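Local coordinates for aspartate semialdehyde dehydrogenase (Francisella tularensis subsp. tularensis, PDB 4WOJ), which probably catalyses the NADPH-dependent reductive dephosphorylation of L-aspartyl-4-phosphate to L-aspartate-semialdehyde, an early step toward lysine, methionine and threonine, at residues Leu318-Gly332 / Cys346-Glu359. Numbering follows the deposited sequence. Where two conformers were deposited one is given.
Sequences LTPQANSGTLDIAIG and CFTVGDQLLWGAAE
Ala330 and Val349 exchange two backbone hydrogen bonds, N to O in each direction, and Gly332 and Phe347 repeat the pattern; between them lies the non-hydrogen-bonded pair Ile331 and Thr348, their CA atoms 4.0 Å apart. Strand segments 329-332 and 346-351 run antiparallel, 163° between their directions. Thr348 OG1 also points at Ala330 O, but the modelled separation is too short for that bond to be more than doubtful.

The other polar grip is on Asp351. Its OD2 receives Gly325 N at 3.0 Å, from above the carboxylate plane, and is also salt-bridged to Arg274, while OD1 makes a capping bond to Leu354 N, through its anti lone pair, in the turn that leads into the C-terminal helix. The carboxylate thus ties the type II turn Asn323-Thr326 to that second turn. Asn323 was modelled in two conformers; in one of them, and so with less certainty, its amide lies against Gly350, ND2 donates to Asp328 O (2.7 Å) and OD1 is bonded to Ser275.

Apolar packing is found on both faces of the sheet and beyond it. On the face bearing Val349 and Phe347, Leu318 brings CG to the ring edge of Phe347, 4.0 Å from CD2; on the face of Ile331 and Thr348, Ile331 CD1 meets Cys346 SG at 3.8 Å. Beyond the strands, Leu327 sets CD2 over the five-membered ring of Trp355, a CH-pi contact 4.0 Å from the centroid, and the same methyl touches Leu354 CB and Glu359 CG. Ile329 CD1 reaches Trp355 CD1 obliquely at 3.8 Å.

Together this is an antiparallel beta hairpin, strands 329-336 and 343-351, inside the mixed sheet of the dimerisation domain; Gly350 lies about 6 Å from the side chain of His276, the predicted proton acceptor.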
ATOM      1  N   LEU B 318     -11.387  -6.645  -6.181  1.00 23.79           N
ATOM      2  CA  LEU B 318      -9.934  -6.308  -6.370  1.00 22.50           C
ATOM      3  C   LEU B 318      -9.203  -6.155  -5.039  1.00 22.62           C
ATOM      4  O   LEU B 318      -8.631  -5.125  -4.777  1.00 21.09           O
ATOM      5  CB  LEU B 318      -9.771  -5.053  -7.206  1.00 22.57           C
ATOM      6  CG  LEU B 318      -8.410  -4.815  -7.852  1.00 22.47           C
ATOM      7  CD1 LEU B 318      -8.018  -5.955  -8.773  1.00 22.90           C
ATOM      8  CD2 LEU B 318      -8.495  -3.540  -8.655  1.00 25.66           C
ATOM      9  N   THR B 319      -9.311  -7.164  -4.168  1.00 23.40           N
ATOM     10  CA  THR B 319      -8.844  -7.055  -2.821  1.00 23.97           C
ATOM     11  C   THR B 319      -8.333  -8.381  -2.295  1.00 25.98           C
ATOM     12  O   THR B 319      -8.682  -9.435  -2.823  1.00 29.16           O
ATOM     13  CB  THR B 319      -9.955  -6.582  -1.861  1.00 25.04           C
ATOM     14  OG1 THR B 319     -10.840  -7.678  -1.551  1.00 28.52           O
ATOM     15  CG2 THR B 319     -10.724  -5.428  -2.445  1.00 23.46           C
ATOM     16  N   PRO B 320      -7.475  -8.327  -1.267  1.00 26.76           N
ATOM     17  CA  PRO B 320      -6.921  -9.497  -0.630  1.00 29.26           C
ATOM     18  C   PRO B 320      -8.005 -10.405  -0.051  1.00 32.82           C
ATOM     19  O   PRO B 320      -7.913 -11.643  -0.141  1.00 31.03           O
ATOM     20  CB  PRO B 320      -6.089  -8.897   0.506  1.00 29.10           C
ATOM     21  CG  PRO B 320      -5.669  -7.564   0.024  1.00 27.07           C
ATOM     22  CD  PRO B 320      -6.699  -7.107  -0.949  1.00 26.50           C
ATOM     23  N   GLN B 321      -9.000  -9.769   0.562  1.00 32.08           N
ATOM     24  CA  GLN B 321     -10.158 -10.458   1.053  1.00 33.54           C
ATOM     25  C   GLN B 321     -10.727 -11.311  -0.043  1.00 34.39           C
ATOM     26  O   GLN B 321     -10.998 -12.491   0.133  1.00 43.22           O
ATOM     27  CB  GLN B 321     -11.243  -9.464   1.475  1.00 36.05           C
ATOM     28  CG  GLN B 321     -12.377 -10.112   2.266  1.00 38.35           C
ATOM     29  CD  GLN B 321     -13.620  -9.246   2.328  1.00 38.87           C
ATOM     30  OE1 GLN B 321     -14.107  -8.749   1.295  1.00 38.04           O
ATOM     31  NE2 GLN B 321     -14.144  -9.055   3.536  1.00 33.58           N
ATOM     32  N   ALA B 322     -10.939 -10.704  -1.189  1.00 33.52           N
ATOM     33  CA  ALA B 322     -11.620 -11.411  -2.253  1.00 32.15           C
ATOM     34  C   ALA B 322     -10.785 -12.537  -2.842  1.00 30.32           C
ATOM     35  O   ALA B 322     -11.308 -13.561  -3.205  1.00 29.98           O
ATOM     36  CB  ALA B 322     -12.010 -10.434  -3.357  1.00 32.76           C
ATOM     37  N   ASN B 323      -9.483 -12.306  -2.897  0.50 28.65           N
ATOM     38  CA  ASN B 323      -8.585 -13.087  -3.719  0.50 27.14           C
ATOM     39  C   ASN B 323      -7.834 -14.203  -3.012  0.50 26.60           C
ATOM     40  O   ASN B 323      -7.464 -15.196  -3.627  0.50 27.30           O
ATOM     41  CB  ASN B 323      -7.542 -12.137  -4.295  0.50 25.49           C
ATOM     42  CG  ASN B 323      -6.431 -12.872  -4.962  0.50 24.42           C
ATOM     43  OD1 ASN B 323      -5.582 -13.482  -4.289  0.50 21.94           O
ATOM     44  ND2 ASN B 323      -6.431 -12.845  -6.302  0.50 23.92           N
ATOM     45  N   SER B 324      -7.572 -14.004  -1.732  1.00 25.55           N
ATOM     46  CA  SER B 324      -6.847 -14.965  -0.938  1.00 28.41           C
ATOM     47  C   SER B 324      -7.486 -16.389  -0.973  1.00 27.23           C
ATOM     48  O   SER B 324      -8.690 -16.549  -0.995  1.00 27.46           O
ATOM     49  CB  SER B 324      -6.686 -14.439   0.477  1.00 32.48           C
ATOM     50  OG  SER B 324      -5.938 -13.209   0.439  1.00 34.93           O
ATOM     51  N   GLY B 325      -6.650 -17.408  -1.078  1.00 26.24           N
ATOM     52  CA  GLY B 325      -7.128 -18.747  -1.322  1.00 24.96           C
ATOM     53  C   GLY B 325      -7.363 -19.143  -2.764  1.00 27.67           C
ATOM     54  O   GLY B 325      -7.489 -20.319  -3.037  1.00 27.14           O
ATOM     55  N   THR B 326      -7.385 -18.190  -3.706  1.00 31.07           N
ATOM     56  CA  THR B 326      -7.760 -18.510  -5.084  1.00 28.89           C
ATOM     57  C   THR B 326      -6.623 -18.403  -6.032  1.00 32.49           C
ATOM     58  O   THR B 326      -5.633 -17.755  -5.750  1.00 36.47           O
ATOM     59  CB  THR B 326      -8.822 -17.561  -5.649  1.00 28.98           C
ATOM     60  OG1 THR B 326      -8.209 -16.308  -6.038  1.00 30.64           O
ATOM     61  CG2 THR B 326      -9.972 -17.355  -4.654  1.00 27.57           C
ATOM     62  N   LEU B 327      -6.803 -18.990  -7.206  1.00 34.00           N
ATOM     63  CA  LEU B 327      -5.822 -18.873  -8.278  1.00 33.79           C
ATOM     64  C   LEU B 327      -6.064 -17.652  -9.167  1.00 33.72           C
ATOM     65  O   LEU B 327      -5.345 -17.428 -10.150  1.00 32.60           O
ATOM     66  CB  LEU B 327      -5.802 -20.163  -9.100  1.00 36.54           C
ATOM     67  CG  LEU B 327      -5.169 -21.347  -8.339  1.00 38.17           C
ATOM     68  CD1 LEU B 327      -5.569 -22.671  -8.963  1.00 40.11           C
ATOM     69  CD2 LEU B 327      -3.650 -21.252  -8.321  1.00 39.70           C
ATOM     70  N   ASP B 328      -7.068 -16.847  -8.828  1.00 32.85           N
ATOM     71  CA  ASP B 328      -7.358 -15.684  -9.654  1.00 31.91           C
ATOM     72  C   ASP B 328      -6.197 -14.668  -9.506  1.00 30.20           C
ATOM     73  O   ASP B 328      -5.664 -14.412  -8.411  1.00 32.72           O
ATOM     74  CB  ASP B 328      -8.693 -15.005  -9.294  1.00 34.19           C
ATOM     75  CG  ASP B 328      -9.912 -15.972  -9.241  1.00 36.45           C
ATOM     76  OD1 ASP B 328     -10.038 -16.940  -9.993  1.00 33.59           O
ATOM     77  OD2 ASP B 328     -10.828 -15.715  -8.443  1.00 40.95           O
ATOM     78  N   ILE B 329      -5.798 -14.128 -10.641  1.00 27.32           N
ATOM     79  CA  ILE B 329      -4.916 -12.977 -10.725  1.00 24.86           C
ATOM     80  C   ILE B 329      -5.880 -11.829 -11.022  1.00 22.65           C
ATOM     81  O   ILE B 329      -6.244 -11.587 -12.180  1.00 21.17           O
ATOM     82  CB  ILE B 329      -3.876 -13.173 -11.889  1.00 23.63           C
ATOM     83  CG1 ILE B 329      -3.066 -14.436 -11.644  1.00 23.18           C
ATOM     84  CG2 ILE B 329      -2.942 -11.988 -12.036  1.00 22.07           C
ATOM     85  CD1 ILE B 329      -2.369 -14.443 -10.289  1.00 24.80           C
ATOM     86  N   ALA B 330      -6.353 -11.157  -9.988  1.00 19.58           N
ATOM     87  CA  ALA B 330      -7.277 -10.060 -10.237  1.00 19.33           C
ATOM     88  C   ALA B 330      -6.502  -8.790 -10.676  1.00 17.66           C
ATOM     89  O   ALA B 330      -5.381  -8.522 -10.249  1.00 16.45           O
ATOM     90  CB  ALA B 330      -8.132  -9.791  -9.029  1.00 18.85           C
ATOM     91  N   ILE B 331      -7.096  -8.045 -11.582  1.00 17.62           N
ATOM     92  CA  ILE B 331      -6.446  -6.848 -12.112  1.00 16.27           C
ATOM     93  C   ILE B 331      -7.465  -5.861 -12.570  1.00 15.87           C
ATOM     94  O   ILE B 331      -8.366  -6.192 -13.329  1.00 18.60           O
ATOM     95  CB  ILE B 331      -5.517  -7.196 -13.257  1.00 15.90           C
ATOM     96  CG1 ILE B 331      -5.048  -5.894 -13.969  1.00 16.04           C
ATOM     97  CG2 ILE B 331      -6.175  -8.155 -14.199  1.00 15.73           C
ATOM     98  CD1 ILE B 331      -3.895  -6.128 -14.882  1.00 15.85           C
ATOM     99  N   GLY B 332      -7.366  -4.658 -12.062  1.00 15.93           N
ATOM    100  CA  GLY B 332      -8.413  -3.669 -12.278  1.00 17.31           C
ATOM    101  C   GLY B 332      -7.909  -2.260 -12.205  1.00 17.67           C
ATOM    102  O   GLY B 332      -6.732  -2.035 -12.207  1.00 17.68           O
ATOM    103  N   CYS B 346      -2.893   0.333 -13.598  1.00 20.68           N
ATOM    104  CA  CYS B 346      -3.800  -0.694 -13.161  1.00 19.50           C
ATOM    105  C   CYS B 346      -3.346  -1.104 -11.797  1.00 20.91           C
ATOM    106  O   CYS B 346      -2.313  -0.651 -11.361  1.00 21.31           O
ATOM    107  CB  CYS B 346      -3.820  -1.903 -14.091  1.00 19.28           C
ATOM    108  SG  CYS B 346      -2.240  -2.699 -14.369  1.00 20.67           S
ATOM    109  N   PHE B 347      -4.179  -1.903 -11.127  1.00 20.74           N
ATOM    110  CA  PHE B 347      -3.935  -2.450  -9.784  1.00 21.31           C
ATOM    111  C   PHE B 347      -4.263  -3.927  -9.830  1.00 20.91           C
ATOM    112  O   PHE B 347      -5.304  -4.288 -10.312  1.00 23.36           O
ATOM    113  CB  PHE B 347      -4.848  -1.781  -8.743  1.00 20.08           C
ATOM    114  CG  PHE B 347      -4.464  -2.035  -7.310  1.00 18.92           C
ATOM    115  CD1 PHE B 347      -3.493  -1.294  -6.692  1.00 17.50           C
ATOM    116  CD2 PHE B 347      -5.156  -2.992  -6.534  1.00 20.22           C
ATOM    117  CE1 PHE B 347      -3.167  -1.519  -5.363  1.00 17.65           C
ATOM    118  CE2 PHE B 347      -4.841  -3.219  -5.213  1.00 18.40           C
ATOM    119  CZ  PHE B 347      -3.835  -2.481  -4.619  1.00 18.13           C
ATOM    120  N   THR B 348      -3.395  -4.768  -9.293  1.00 21.87           N
ATOM    121  CA  THR B 348      -3.600  -6.202  -9.308  1.00 22.71           C
ATOM    122  C   THR B 348      -3.396  -6.824  -7.962  1.00 20.03           C
ATOM    123  O   THR B 348      -2.720  -6.283  -7.105  1.00 19.90           O
ATOM    124  CB  THR B 348      -2.681  -6.933 -10.355  1.00 24.16           C
ATOM    125  OG1 THR B 348      -2.888  -8.347 -10.235  1.00 28.00           O
ATOM    126  CG2 THR B 348      -1.232  -6.612 -10.157  1.00 22.80           C
ATOM    127  N   VAL B 349      -4.025  -7.968  -7.779  1.00 19.77           N
ATOM    128  CA  VAL B 349      -3.965  -8.708  -6.544  1.00 19.58           C
ATOM    129  C   VAL B 349      -3.916 -10.200  -6.871  1.00 22.28           C
ATOM    130  O   VAL B 349      -4.684 -10.682  -7.708  1.00 22.55           O
ATOM    131  CB  VAL B 349      -5.222  -8.494  -5.698  1.00 20.71           C
ATOM    132  CG1 VAL B 349      -5.117  -9.230  -4.359  1.00 19.80           C
ATOM    133  CG2 VAL B 349      -5.473  -7.014  -5.473  1.00 20.89           C
ATOM    134  N   GLY B 350      -3.013 -10.921  -6.202  1.00 22.77           N
ATOM    135  CA  GLY B 350      -2.962 -12.385  -6.275  1.00 21.63           C
ATOM    136  C   GLY B 350      -2.382 -13.017  -5.047  1.00 22.20           C
ATOM    137  O   GLY B 350      -1.810 -12.336  -4.196  1.00 24.66           O
ATOM    138  N   ASP B 351      -2.538 -14.331  -4.940  1.00 24.49           N
ATOM    139  CA  ASP B 351      -2.255 -15.064  -3.707  1.00 22.08           C
ATOM    140  C   ASP B 351      -0.801 -15.453  -3.614  1.00 23.95           C
ATOM    141  O   ASP B 351      -0.300 -16.178  -4.465  1.00 28.59           O
ATOM    142  CB  ASP B 351      -3.078 -16.339  -3.652  1.00 21.48           C
ATOM    143  CG  ASP B 351      -2.939 -17.058  -2.322  1.00 20.21           C
ATOM    144  OD1 ASP B 351      -1.969 -17.819  -2.131  1.00 17.80           O
ATOM    145  OD2 ASP B 351      -3.777 -16.785  -1.450  1.00 17.88           O
ATOM    146  N   GLN B 352      -0.132 -15.012  -2.566  1.00 22.82           N
ATOM    147  CA  GLN B 352       1.300 -15.212  -2.439  1.00 24.35           C
ATOM    148  C   GLN B 352       1.699 -16.659  -2.421  1.00 24.29           C
ATOM    149  O   GLN B 352       2.708 -17.031  -3.017  1.00 24.40           O
ATOM    150  CB  GLN B 352       1.821 -14.521  -1.174  1.00 27.41           C
ATOM    151  CG  GLN B 352       3.323 -14.542  -1.030  1.00 30.49           C
ATOM    152  CD  GLN B 352       3.813 -15.636  -0.120  1.00 33.82           C
ATOM    153  OE1 GLN B 352       3.289 -15.819   0.976  1.00 33.80           O
ATOM    154  NE2 GLN B 352       4.846 -16.364  -0.557  1.00 35.24           N
ATOM    155  N   LEU B 353       0.921 -17.465  -1.705  1.00 24.51           N
ATOM    156  CA  LEU B 353       1.235 -18.869  -1.476  1.00 22.63           C
ATOM    157  C   LEU B 353       1.046 -19.757  -2.679  1.00 23.19           C
ATOM    158  O   LEU B 353       1.740 -20.735  -2.843  1.00 22.87           O
ATOM    159  CB  LEU B 353       0.411 -19.370  -0.306  1.00 25.64           C
ATOM    160  CG  LEU B 353       0.849 -18.713   1.009  1.00 26.93           C
ATOM    161  CD1 LEU B 353      -0.063 -19.047   2.159  1.00 26.68           C
ATOM    162  CD2 LEU B 353       2.260 -19.126   1.393  1.00 27.46           C
ATOM    163  N   LEU B 354       0.118 -19.412  -3.548  1.00 25.02           N
ATOM    164  CA  LEU B 354      -0.211 -20.246  -4.691  1.00 25.59           C
ATOM    165  C   LEU B 354       0.582 -19.786  -5.935  1.00 23.75           C
ATOM    166  O   LEU B 354       1.676 -20.245  -6.212  1.00 22.31           O
ATOM    167  CB  LEU B 354      -1.708 -20.140  -4.971  1.00 26.51           C
ATOM    168  CG  LEU B 354      -2.663 -20.742  -3.971  1.00 29.43           C
ATOM    169  CD1 LEU B 354      -4.089 -20.285  -4.167  1.00 30.36           C
ATOM    170  CD2 LEU B 354      -2.624 -22.259  -4.027  1.00 30.65           C
ATOM    171  N   TRP B 355       0.042 -18.868  -6.687  1.00 23.24           N
ATOM    172  CA  TRP B 355       0.792 -18.412  -7.889  1.00 24.74           C
ATOM    173  C   TRP B 355       2.130 -17.772  -7.502  1.00 24.89           C
ATOM    174  O   TRP B 355       3.148 -17.917  -8.196  1.00 27.73           O
ATOM    175  CB  TRP B 355      -0.059 -17.496  -8.759  1.00 23.25           C
ATOM    176  CG  TRP B 355      -0.826 -18.247  -9.802  1.00 20.95           C
ATOM    177  CD1 TRP B 355      -2.171 -18.206 -10.025  1.00 20.55           C
ATOM    178  CD2 TRP B 355      -0.293 -19.164 -10.742  1.00 20.18           C
ATOM    179  NE1 TRP B 355      -2.501 -19.040 -11.054  1.00 20.54           N
ATOM    180  CE2 TRP B 355      -1.362 -19.634 -11.521  1.00 19.32           C
ATOM    181  CE3 TRP B 355       0.986 -19.625 -11.013  1.00 20.62           C
ATOM    182  CZ2 TRP B 355      -1.191 -20.537 -12.546  1.00 19.68           C
ATOM    183  CZ3 TRP B 355       1.154 -20.516 -12.025  1.00 21.20           C
ATOM    184  CH2 TRP B 355       0.076 -20.972 -12.785  1.00 20.55           C
ATOM    185  N   GLY B 356       2.124 -17.097  -6.369  1.00 24.42           N
ATOM    186  CA  GLY B 356       3.345 -16.559  -5.798  1.00 23.79           C
ATOM    187  C   GLY B 356       4.387 -17.563  -5.367  1.00 26.26           C
ATOM    188  O   GLY B 356       5.566 -17.231  -5.331  1.00 24.81           O
ATOM    189  N   ALA B 357       3.983 -18.763  -4.932  1.00 27.83           N
ATOM    190  CA  ALA B 357       4.998 -19.696  -4.433  1.00 24.05           C
ATOM    191  C   ALA B 357       4.814 -21.125  -4.907  1.00 23.98           C
ATOM    192  O   ALA B 357       5.630 -21.635  -5.649  1.00 24.52           O
ATOM    193  CB  ALA B 357       5.069 -19.619  -2.919  1.00 22.92           C
ATOM    194  N   ALA B 358       3.729 -21.758  -4.472  1.00 24.03           N
ATOM    195  CA  ALA B 358       3.476 -23.181  -4.708  1.00 21.49           C
ATOM    196  C   ALA B 358       3.163 -23.581  -6.120  1.00 21.74           C
ATOM    197  O   ALA B 358       3.662 -24.611  -6.592  1.00 22.88           O
ATOM    198  CB  ALA B 358       2.338 -23.632  -3.797  1.00 22.30           C
ATOM    199  N   GLU B 359       2.290 -22.843  -6.795  1.00 21.27           N
ATOM    200  CA  GLU B 359       1.687 -23.321  -8.048  1.00 21.71           C
ATOM    201  C   GLU B 359       2.697 -23.542  -9.170  1.00 22.44           C
ATOM    202  O   GLU B 359       2.612 -24.538  -9.892  1.00 22.60           O
ATOM    203  CB  GLU B 359       0.534 -22.390  -8.482  1.00 21.98           C
ATOM    204  CG  GLU B 359      -0.427 -22.898  -9.578  1.00 21.94           C
ATOM    205  CD  GLU B 359      -1.115 -24.228  -9.252  1.00 23.52           C
ATOM    206  OE1 GLU B 359      -1.023 -24.700  -8.100  1.00 23.88           O
ATOM    207  OE2 GLU B 359      -1.719 -24.828 -10.169  1.00 22.29           O
TER